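PDB 6S8T: erythrocyte membrane protein 1 from Plasmodium falciparum, which probably binds a host cell-surface receptor, this chain being an ICAM-1-binding DBLbeta domain of the much longer PfEMP1 adhesin. Local coordinates for residues Ala149-Asp154 against Ala263-Glu267; Arg183-Ala187 against Thr285-Asp289. All blocks are in the same frame, centred on the assembly; numbering follows the deposited sequence. Where two conformers were deposited one is given.

Contact 1: Ala149-Asp154 against Ala263-Glu267; sequences AKMDAD and AMQCE
This is a close helix-helix packing within the Duffy-binding-like domain, where helix 137-163 runs beside the C-terminal end of helix 246-268. The two short axes approach to 7.8 Å and run roughly parallel, crossing at -29°, with Lys150 CA 4.9 Å from Met264 CA and Asp154 CA 5.9 Å from Glu267 CA. Small residues permit such closeness: Ala149, Ala153 and Ala263 point their methyls into the interface. Met264 (chi1 m, chi2 and chi3 t) stretches along it, its CE 3.6 Å from Ala149 CB and its CG 4.0 Å from Ala153 CB. Toward solvent, charges take over. Lys150, extended until chi4 turns to m, places NZ 3.7 Å from Glu267 OE2, a long salt bridge. Glu267 (chi1 and chi2 m) also brings OE1 3.0 Å from Asp154 OD1, a like-charge approach that the nearby lysine may partly offset. Disulfide-bonded to Cys61, Cys266 ties helix 246-268 to a loop, while helix 172-194 covers the alanine-methionine side through Val182, Ser185, Phe186 and Leu189.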
ATOM      1  N   ALA A 149      -9.181   2.496 -11.598  1.00 44.06           N
ATOM      2  CA  ALA A 149      -8.258   3.471 -11.025  1.00 40.48           C
ATOM      3  C   ALA A 149      -8.947   4.805 -10.755  1.00 43.20           C
ATOM      4  O   ALA A 149      -8.692   5.443  -9.725  1.00 44.21           O
ATOM      5  CB  ALA A 149      -7.061   3.664 -11.955  1.00 32.98           C
ATOM      6  N   LYS A 150      -9.822   5.244 -11.662  1.00 43.98           N
ATOM      7  CA  LYS A 150     -10.489   6.532 -11.483  1.00 46.51           C
ATOM      8  C   LYS A 150     -11.525   6.474 -10.365  1.00 43.92           C
ATOM      9  O   LYS A 150     -11.591   7.377  -9.521  1.00 43.36           O
ATOM     10  CB  LYS A 150     -11.141   6.981 -12.791  1.00 50.20           C
ATOM     11  CG  LYS A 150     -12.080   8.172 -12.628  1.00 55.06           C
ATOM     12  CD  LYS A 150     -12.664   8.628 -13.955  1.00 56.64           C
ATOM     13  CE  LYS A 150     -13.721   9.701 -13.753  1.00 64.56           C
ATOM     14  NZ  LYS A 150     -14.880   9.201 -12.954  1.00 69.62           N
ATOM     15  N   MET A 151     -12.346   5.421 -10.339  1.00 42.85           N
ATOM     16  CA  MET A 151     -13.370   5.319  -9.303  0.50 44.92           C
ATOM     17  C   MET A 151     -12.762   5.057  -7.931  1.00 44.00           C
ATOM     18  O   MET A 151     -13.309   5.511  -6.920  1.00 39.64           O
ATOM     19  CB  MET A 151     -14.379   4.226  -9.659  0.50 47.28           C
ATOM     20  CG  MET A 151     -15.174   4.507 -10.928  0.50 50.42           C
ATOM     21  SD  MET A 151     -16.501   3.320 -11.229  0.50 54.04           S
ATOM     22  CE  MET A 151     -17.597   3.671  -9.857  0.50 54.92           C
ATOM     23  N   ASP A 152     -11.638   4.338  -7.867  1.00 37.94           N
ATOM     24  CA  ASP A 152     -11.012   4.102  -6.568  1.00 37.02           C
ATOM     25  C   ASP A 152     -10.373   5.378  -6.033  1.00 39.99           C
ATOM     26  O   ASP A 152     -10.429   5.648  -4.826  1.00 42.09           O
ATOM     27  CB  ASP A 152      -9.978   2.975  -6.664  1.00 34.64           C
ATOM     28  CG  ASP A 152      -9.489   2.510  -5.296  1.00 37.19           C
ATOM     29  OD1 ASP A 152     -10.322   2.060  -4.475  1.00 38.15           O
ATOM     30  OD2 ASP A 152      -8.269   2.592  -5.041  1.00 36.72           O
ATOM     31  N   ALA A 153      -9.771   6.181  -6.916  1.00 39.52           N
ATOM     32  CA  ALA A 153      -9.216   7.463  -6.494  1.00 38.58           C
ATOM     33  C   ALA A 153     -10.309   8.411  -6.015  1.00 41.33           C
ATOM     34  O   ALA A 153     -10.128   9.128  -5.023  1.00 41.39           O
ATOM     35  CB  ALA A 153      -8.426   8.095  -7.639  1.00 36.98           C
ATOM     36  N   ASP A 154     -11.447   8.439  -6.711  1.00 45.55           N
ATOM     37  CA  ASP A 154     -12.544   9.306  -6.291  1.00 47.35           C
ATOM     38  C   ASP A 154     -13.111   8.859  -4.948  1.00 45.21           C
ATOM     39  O   ASP A 154     -13.439   9.694  -4.097  1.00 44.68           O
ATOM     40  CB  ASP A 154     -13.631   9.330  -7.366  1.00 54.00           C
ATOM     41  CG  ASP A 154     -14.776  10.269  -7.024  1.00 72.87           C
ATOM     42  OD1 ASP A 154     -14.538  11.491  -6.905  1.00 79.20           O
ATOM     43  OD2 ASP A 154     -15.920   9.785  -6.879  1.00 78.13           O
ATOM     44  N   ALA A 263      -5.652   8.435 -15.316  1.00 46.47           N
ATOM     45  CA  ALA A 263      -7.040   8.261 -14.905  1.00 47.09           C
ATOM     46  C   ALA A 263      -7.247   8.680 -13.456  1.00 51.14           C
ATOM     47  O   ALA A 263      -8.323   9.174 -13.101  1.00 56.82           O
ATOM     48  CB  ALA A 263      -7.469   6.809 -15.112  1.00 43.50           C
ATOM     49  N   MET A 264      -6.228   8.501 -12.613  1.00 46.30           N
ATOM     50  CA  MET A 264      -6.291   8.954 -11.230  1.00 45.74           C
ATOM     51  C   MET A 264      -6.038  10.450 -11.096  1.00 48.36           C
ATOM     52  O   MET A 264      -6.512  11.062 -10.129  1.00 49.63           O
ATOM     53  CB  MET A 264      -5.289   8.170 -10.374  1.00 43.74           C
ATOM     54  CG  MET A 264      -5.644   6.696 -10.199  1.00 44.97           C
ATOM     55  SD  MET A 264      -4.441   5.788  -9.205  1.00 46.62           S
ATOM     56  CE  MET A 264      -5.364   4.312  -8.791  1.00 41.74           C
ATOM     57  N   GLN A 265      -5.316  11.055 -12.042  1.00 46.85           N
ATOM     58  CA  GLN A 265      -5.080  12.493 -11.990  1.00 47.83           C
ATOM     59  C   GLN A 265      -6.351  13.303 -12.221  1.00 51.15           C
ATOM     60  O   GLN A 265      -6.391  14.483 -11.852  1.00 50.34           O
ATOM     61  CB  GLN A 265      -4.020  12.899 -13.016  1.00 49.78           C
ATOM     62  CG  GLN A 265      -2.603  12.472 -12.665  1.00 48.40           C
ATOM     63  CD  GLN A 265      -1.583  12.934 -13.694  1.00 52.66           C
ATOM     64  OE1 GLN A 265      -1.861  12.962 -14.895  1.00 52.50           O
ATOM     65  NE2 GLN A 265      -0.396  13.304 -13.226  1.00 55.47           N
ATOM     66  N   CYS A 266      -7.383  12.704 -12.826  1.00 56.03           N
ATOM     67  CA  CYS A 266      -8.637  13.422 -13.039  1.00 60.67           C
ATOM     68  C   CYS A 266      -9.251  13.878 -11.723  1.00 59.68           C
ATOM     69  O   CYS A 266      -9.884  14.939 -11.665  1.00 58.57           O
ATOM     70  CB  CYS A 266      -9.633  12.543 -13.795  1.00 64.96           C
ATOM     71  SG  CYS A 266      -9.143  12.074 -15.465  1.00 71.56           S
ATOM     72  N   GLU A 267      -9.072  13.093 -10.662  1.00 59.77           N
ATOM     73  CA  GLU A 267      -9.645  13.402  -9.361  1.00 63.81           C
ATOM     74  C   GLU A 267      -8.683  14.170  -8.464  1.00 61.98           C
ATOM     75  O   GLU A 267      -9.127  15.011  -7.673  1.00 62.50           O
ATOM     76  CB  GLU A 267     -10.079  12.107  -8.666  1.00 67.66           C
ATOM     77  CG  GLU A 267     -10.961  11.203  -9.525  1.00 71.42           C
ATOM     78  CD  GLU A 267     -12.318  11.817  -9.831  1.00 78.21           C
ATOM     79  OE1 GLU A 267     -12.788  12.655  -9.032  1.00 81.33           O
ATOM     80  OE2 GLU A 267     -12.912  11.464 -10.873  1.00 80.10           O
TER

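Contact 2: Arg183-Ala187 against Thr285-Asp289; sequences RYSFA and TPLDD
Residues 183-187 form a regular helical turn, with Ala187 N hydrogen-bonded to Arg183 O at 3.0 Å, whereas 285-289 is extended at Thr285 and Pro286 and enters a 3-10 segment at Asp288-Asp289 that continues beyond Asp289. In this helix-loop contact of the Duffy-binding-like fold, the connection between helices 246-268 and 293-319 lies against helix 172-194. The backbones come closest where Ala187 CA lies 4.1 Å from Asp289 CA; alanine suits this place because its small CB can sit 3.7 Å from Asp288 O and 3.8 Å from Asp289 CA. Phe186 (chi1 t) reaches along the loop, its CD2 3.9 Å from Pro286 CG and its CE2 3.6 Å from Asp289 CG, and it also meets Trp261 edge-to-face. The carboxylate of Asp289 turns to Arg257 and Trp253, and Thr285 OG1 is hydrogen-bonded to His258, so helix 246-268 holds the loop too. Buried Asp288 (chi1 m) is neutralised by Arg183 (chi1 m, chi3 p): OD1 of Asp288 accepts from Arg183 NE at 3.0 Å and from Arg183 NH2 at 3.1 Å.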
ATOM      1  N   ARG A 183      -1.486   7.262  -4.181  1.00 31.74           N
ATOM      2  CA  ARG A 183      -0.276   6.656  -4.730  1.00 32.05           C
ATOM      3  C   ARG A 183      -0.142   5.201  -4.291  1.00 29.71           C
ATOM      4  O   ARG A 183       0.300   4.351  -5.073  1.00 32.80           O
ATOM      5  CB  ARG A 183       0.950   7.472  -4.319  1.00 32.29           C
ATOM      6  CG  ARG A 183       0.975   8.866  -4.931  1.00 35.07           C
ATOM      7  CD  ARG A 183       1.998   9.770  -4.263  1.00 36.28           C
ATOM      8  NE  ARG A 183       3.350   9.221  -4.345  1.00 34.74           N
ATOM      9  CZ  ARG A 183       4.435   9.849  -3.907  1.00 37.35           C
ATOM     10  NH1 ARG A 183       4.330  11.054  -3.360  1.00 39.47           N
ATOM     11  NH2 ARG A 183       5.625   9.272  -4.019  1.00 35.74           N
ATOM     12  N   TYR A 184      -0.535   4.896  -3.050  1.00 27.40           N
ATOM     13  CA  TYR A 184      -0.562   3.508  -2.594  1.00 26.91           C
ATOM     14  C   TYR A 184      -1.536   2.671  -3.417  1.00 31.84           C
ATOM     15  O   TYR A 184      -1.262   1.501  -3.712  1.00 36.31           O
ATOM     16  CB  TYR A 184      -0.940   3.446  -1.113  1.00 28.02           C
ATOM     17  CG  TYR A 184       0.083   4.032  -0.162  1.00 33.62           C
ATOM     18  CD1 TYR A 184       1.446   3.879  -0.394  1.00 37.35           C
ATOM     19  CD2 TYR A 184      -0.317   4.732   0.975  1.00 35.66           C
ATOM     20  CE1 TYR A 184       2.383   4.408   0.476  1.00 37.59           C
ATOM     21  CE2 TYR A 184       0.612   5.268   1.850  1.00 34.78           C
ATOM     22  CZ  TYR A 184       1.962   5.100   1.595  1.00 36.86           C
ATOM     23  OH  TYR A 184       2.895   5.627   2.460  1.00 38.01           O
ATOM     24  N   SER A 185      -2.687   3.244  -3.786  1.00 30.76           N
ATOM     25  CA  SER A 185      -3.666   2.501  -4.576  0.50 28.50           C
ATOM     26  C   SER A 185      -3.171   2.270  -5.997  1.00 28.96           C
ATOM     27  O   SER A 185      -3.415   1.208  -6.582  1.00 34.08           O
ATOM     28  CB  SER A 185      -5.001   3.245  -4.596  0.50 30.70           C
ATOM     29  OG  SER A 185      -5.851   2.733  -5.611  0.50 27.24           O
ATOM     30  N   PHE A 186      -2.485   3.259  -6.575  1.00 28.58           N
ATOM     31  CA  PHE A 186      -1.874   3.075  -7.889  1.00 30.13           C
ATOM     32  C   PHE A 186      -0.833   1.960  -7.854  1.00 32.25           C
ATOM     33  O   PHE A 186      -0.722   1.171  -8.800  1.00 33.85           O
ATOM     34  CB  PHE A 186      -1.247   4.393  -8.357  1.00 31.63           C
ATOM     35  CG  PHE A 186      -0.290   4.254  -9.516  1.00 31.71           C
ATOM     36  CD1 PHE A 186      -0.759   4.078 -10.809  1.00 33.49           C
ATOM     37  CD2 PHE A 186       1.081   4.332  -9.312  1.00 33.84           C
ATOM     38  CE1 PHE A 186       0.124   3.962 -11.879  1.00 34.56           C
ATOM     39  CE2 PHE A 186       1.970   4.217 -10.375  1.00 32.09           C
ATOM     40  CZ  PHE A 186       1.489   4.033 -11.660  1.00 32.14           C
ATOM     41  N   ALA A 187      -0.076   1.864  -6.759  1.00 30.38           N
ATOM     42  CA  ALA A 187       0.950   0.830  -6.667  1.00 32.81           C
ATOM     43  C   ALA A 187       0.332  -0.544  -6.429  1.00 35.84           C
ATOM     44  O   ALA A 187       0.789  -1.540  -7.002  1.00 31.91           O
ATOM     45  CB  ALA A 187       1.944   1.176  -5.562  1.00 30.03           C
ATOM     46  N   THR A 285       4.676  10.816 -13.279  1.00 43.34           N
ATOM     47  CA  THR A 285       4.151   9.537 -12.823  1.00 41.88           C
ATOM     48  C   THR A 285       4.933   9.105 -11.586  1.00 41.19           C
ATOM     49  O   THR A 285       6.176   9.120 -11.604  1.00 39.95           O
ATOM     50  CB  THR A 285       4.259   8.467 -13.917  1.00 40.70           C
ATOM     51  OG1 THR A 285       3.648   8.947 -15.120  1.00 46.63           O
ATOM     52  CG2 THR A 285       3.570   7.182 -13.481  1.00 33.68           C
ATOM     53  N   PRO A 286       4.259   8.718 -10.505  1.00 40.23           N
ATOM     54  CA  PRO A 286       4.979   8.307  -9.296  1.00 38.32           C
ATOM     55  C   PRO A 286       5.680   6.970  -9.483  1.00 37.81           C
ATOM     56  O   PRO A 286       5.360   6.185 -10.379  1.00 40.43           O
ATOM     57  CB  PRO A 286       3.872   8.211  -8.240  1.00 38.48           C
ATOM     58  CG  PRO A 286       2.636   7.945  -9.023  1.00 37.45           C
ATOM     59  CD  PRO A 286       2.800   8.697 -10.312  1.00 39.90           C
ATOM     60  N   LEU A 287       6.653   6.718  -8.607  1.00 36.04           N
ATOM     61  CA  LEU A 287       7.474   5.515  -8.668  1.00 34.31           C
ATOM     62  C   LEU A 287       7.131   4.520  -7.565  1.00 33.32           C
ATOM     63  O   LEU A 287       7.902   3.585  -7.320  1.00 31.29           O
ATOM     64  CB  LEU A 287       8.955   5.887  -8.608  1.00 35.32           C
ATOM     65  CG  LEU A 287       9.507   6.635  -9.822  1.00 38.48           C
ATOM     66  CD1 LEU A 287      10.915   7.131  -9.546  1.00 43.04           C
ATOM     67  CD2 LEU A 287       9.484   5.739 -11.051  1.00 38.03           C
ATOM     68  N   ASP A 288       5.986   4.700  -6.900  1.00 30.07           N
ATOM     69  CA  ASP A 288       5.613   3.817  -5.798  1.00 33.63           C
ATOM     70  C   ASP A 288       5.433   2.375  -6.261  1.00 30.08           C
ATOM     71  O   ASP A 288       5.652   1.441  -5.481  1.00 26.76           O
ATOM     72  CB  ASP A 288       4.329   4.325  -5.134  1.00 37.90           C
ATOM     73  CG  ASP A 288       4.470   5.740  -4.575  1.00 43.41           C
ATOM     74  OD1 ASP A 288       4.668   6.686  -5.369  1.00 44.60           O
ATOM     75  OD2 ASP A 288       4.374   5.904  -3.340  1.00 44.78           O
ATOM     76  N   ASP A 289       5.039   2.169  -7.518  1.00 28.99           N
ATOM     77  CA  ASP A 289       4.804   0.815  -8.006  1.00 27.08           C
ATOM     78  C   ASP A 289       6.085  -0.006  -8.176  1.00 28.85           C
ATOM     79  O   ASP A 289       5.987  -1.178  -8.558  1.00 31.36           O
ATOM     80  CB  ASP A 289       4.026   0.858  -9.325  1.00 23.54           C
ATOM     81  CG  ASP A 289       4.664   1.769 -10.362  1.00 29.30           C
ATOM     82  OD1 ASP A 289       5.310   2.768  -9.976  1.00 28.67           O
ATOM     83  OD2 ASP A 289       4.503   1.487 -11.572  1.00 29.37           O
TER

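In the fold
The centres of contacts 1 and 2 lie about 12 Å apart in the helical Duffy-binding-like domain, with contact 2 nearer the centre of the molecule (about 9 Å from it, against about 16 Å for contact 1). Their segments alternate in sequence: helix 137-163, then helix 172-194, then helix 246-268, then the loop that leads to helix 293-319. Each contact therefore pairs an early helix with a later part of the chain, and the two interlock. They touch directly: Asp152 OD2 is 2.5 Å from Ser185 OG, a probable hydrogen bond, and Met264 SD packs 3.6 Å from Phe186 CB. Helix 172-194 thus joins both contacts in one continuous core, built from helices and a loop without any sheet.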